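Putative cell surface protein, similar to internalin proteins (Listeria monocytogenes EGD-e, PDB 5KZS) binds the host protein afadin and facilitates basement membrane crossing by the bacterium, probably using its leucine-rich-repeat domain as the binding surface. Local coordinates at residues M156-S160 / D161-D165. Sequence-based numbering, arbitrary orientation.
Sequences MMITS and DDVPD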
HETATM    1  N   MSE A 156      -3.616   4.813  -3.310  1.00 83.04           N
HETATM    2  CA  MSE A 156      -4.374   5.991  -2.861  1.00 83.35           C
HETATM    3  C   MSE A 156      -3.669   7.310  -3.091  1.00 83.32           C
HETATM    4  O   MSE A 156      -4.163   8.325  -2.648  1.00 84.29           O
HETATM    5  CB  MSE A 156      -4.704   5.844  -1.370  1.00 82.53           C
HETATM    6  CG  MSE A 156      -5.400   4.540  -1.040  1.00 81.60           C
HETATM    7 SE   MSE A 156      -6.174   4.631   0.766  1.00 85.30          SE
HETATM    8  CE  MSE A 156      -7.759   5.736   0.413  1.00 82.47           C
HETATM    9  N   MSE A 157      -2.539   7.326  -3.794  1.00 82.59           N
HETATM   10  CA  MSE A 157      -1.721   8.548  -3.956  1.00 84.97           C
HETATM   11  C   MSE A 157      -1.231   9.115  -2.641  1.00 82.29           C
HETATM   12  O   MSE A 157      -1.107  10.319  -2.493  1.00 82.06           O
HETATM   13  CB  MSE A 157      -2.425   9.626  -4.779  1.00 89.33           C
HETATM   14  CG  MSE A 157      -2.904   9.043  -6.090  1.00 94.90           C
HETATM   15 SE   MSE A 157      -3.375  10.502  -7.325  1.00105.99          SE
HETATM   16  CE  MSE A 157      -3.938   9.349  -8.828  1.00106.95           C
ATOM     17  N   ILE A 158      -0.922   8.231  -1.694  1.00 80.71           N
ATOM     18  CA  ILE A 158      -0.382   8.597  -0.384  1.00 81.93           C
ATOM     19  C   ILE A 158       1.055   9.120  -0.486  1.00 84.13           C
ATOM     20  O   ILE A 158       1.885   8.522  -1.170  1.00 84.60           O
ATOM     21  CB  ILE A 158      -0.464   7.391   0.604  1.00 81.55           C
ATOM     22  CG1 ILE A 158      -1.893   7.276   1.153  1.00 82.07           C
ATOM     23  CG2 ILE A 158       0.527   7.503   1.768  1.00 82.01           C
ATOM     24  CD1 ILE A 158      -2.202   5.954   1.822  1.00 81.68           C
ATOM     25  N   THR A 159       1.335  10.233   0.205  1.00 86.68           N
ATOM     26  CA  THR A 159       2.702  10.779   0.332  1.00 86.79           C
ATOM     27  C   THR A 159       3.181  10.679   1.787  1.00 87.15           C
ATOM     28  O   THR A 159       2.377  10.400   2.687  1.00 87.24           O
ATOM     29  CB  THR A 159       2.805  12.226  -0.214  1.00 87.60           C
ATOM     30  OG1 THR A 159       1.705  13.016   0.238  1.00 86.58           O
ATOM     31  CG2 THR A 159       2.800  12.214  -1.743  1.00 88.29           C
ATOM     32  N   SER A 160       4.483  10.890   2.002  1.00 88.21           N
ATOM     33  CA  SER A 160       5.144  10.662   3.305  1.00 88.85           C
ATOM     34  C   SER A 160       4.552  11.501   4.429  1.00 90.89           C
ATOM     35  O   SER A 160       4.441  11.026   5.562  1.00 91.93           O
ATOM     36  CB  SER A 160       6.647  10.937   3.205  1.00 89.83           C
ATOM     37  OG  SER A 160       7.228  10.201   2.133  1.00 89.72           O
ATOM     38  N   ASP A 161       4.186  12.743   4.097  1.00 92.05           N
ATOM     39  CA  ASP A 161       3.431  13.647   4.996  1.00 93.13           C
ATOM     40  C   ASP A 161       2.041  13.132   5.436  1.00 90.24           C
ATOM     41  O   ASP A 161       1.532  13.580   6.460  1.00 90.42           O
ATOM     42  CB  ASP A 161       3.306  15.066   4.386  1.00 95.70           C
ATOM     43  CG  ASP A 161       2.787  15.052   2.949  1.00 97.88           C
ATOM     44  OD1 ASP A 161       3.517  14.535   2.055  1.00100.30           O
ATOM     45  OD2 ASP A 161       1.660  15.543   2.710  1.00 96.75           O
ATOM     46  N   ASP A 162       1.435  12.210   4.678  1.00 88.09           N
ATOM     47  CA  ASP A 162       0.165  11.562   5.065  1.00 85.37           C
ATOM     48  C   ASP A 162       0.297  10.464   6.125  1.00 83.47           C
ATOM     49  O   ASP A 162      -0.699  10.071   6.721  1.00 81.53           O
ATOM     50  CB  ASP A 162      -0.552  10.961   3.843  1.00 84.59           C
ATOM     51  CG  ASP A 162      -0.912  12.004   2.772  1.00 85.90           C
ATOM     52  OD1 ASP A 162      -1.047  13.202   3.096  1.00 87.42           O
ATOM     53  OD2 ASP A 162      -1.073  11.617   1.590  1.00 84.62           O
ATOM     54  N   VAL A 163       1.505   9.966   6.362  1.00 84.53           N
ATOM     55  CA  VAL A 163       1.708   8.837   7.264  1.00 85.30           C
ATOM     56  C   VAL A 163       2.281   9.264   8.613  1.00 87.24           C
ATOM     57  O   VAL A 163       3.419   9.697   8.674  1.00 88.60           O
ATOM     58  CB  VAL A 163       2.670   7.828   6.635  1.00 86.15           C
ATOM     59  CG1 VAL A 163       2.758   6.561   7.490  1.00 86.64           C
ATOM     60  CG2 VAL A 163       2.221   7.506   5.211  1.00 85.89           C
ATOM     61  N   PRO A 164       1.501   9.122   9.704  1.00 89.02           N
ATOM     62  CA  PRO A 164       1.974   9.481  11.046  1.00 89.80           C
ATOM     63  C   PRO A 164       2.700   8.310  11.707  1.00 90.32           C
ATOM     64  O   PRO A 164       2.552   7.162  11.256  1.00 87.46           O
ATOM     65  CB  PRO A 164       0.669   9.744  11.788  1.00 89.48           C
ATOM     66  CG  PRO A 164      -0.260   8.737  11.205  1.00 87.33           C
ATOM     67  CD  PRO A 164       0.127   8.581   9.758  1.00 86.33           C
ATOM     68  N   ASP A 165       3.449   8.585  12.773  1.00 90.67           N
ATOM     69  CA  ASP A 165       4.072   7.516  13.549  1.00 92.54           C
ATOM     70  C   ASP A 165       3.063   6.974  14.548  1.00 92.76           C
ATOM     71  O   ASP A 165       3.043   7.394  15.702  1.00 95.30           O
ATOM     72  CB  ASP A 165       5.316   8.004  14.276  1.00 96.67           C
ATOM     73  CG  ASP A 165       5.946   6.928  15.152  1.00 99.31           C
ATOM     74  OD1 ASP A 165       5.550   5.740  15.025  1.00 98.83           O
ATOM     75  OD2 ASP A 165       6.840   7.276  15.964  1.00101.03           O
TER
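Thr159 and Asp162 are joined by two reciprocal bonds, of which the backbone one closes a short 3-10 turn. The backbone N of Thr159 gives its hydrogen to Asp162 OD2 at 3.1 Å, almost straight at 176° but from above the carboxylate plane. In return, Asp162 N reaches Thr159 O at 2.9 Å with a more bent geometry. Asp162 suits this place because its short side chain, with CG beside its own backbone N (chi1 -60°), folds back to the amide three residues earlier. The Thr159 hydroxyl, held between its own N and carbonyl carbon (chi1 45°), donates to Asp161 OD1 at 3.0 Å; the two side chains lie alongside each other and point the same way. The next turn bond runs from Val163 N to Ser160 O, 3.2 Å. Ser160 turns its hydroxyl to Asn184 O and Thr183 OG1, tying the turn to the next coil of the solenoid, while a backbone bond of Asp162 with Ile139 ties it to the preceding one. On the buried side, Ile158 CG2 meets Val163 CG2 at 3.8 Å, the side chains crossing at about a right angle, and Ile158 also packs on Leu135, Met153 and Leu182. In sequence the turn lies between strands 150-152 and 174-176, neighbours in the parallel sheet. The chemistry is thus two-sided: Ile158 and Val163 turn apolar groups inward, while the nearby Asp161 and Asp162 carboxylates probably concentrate negative charge, eased partly by the Thr159 N-H and hydroxyl.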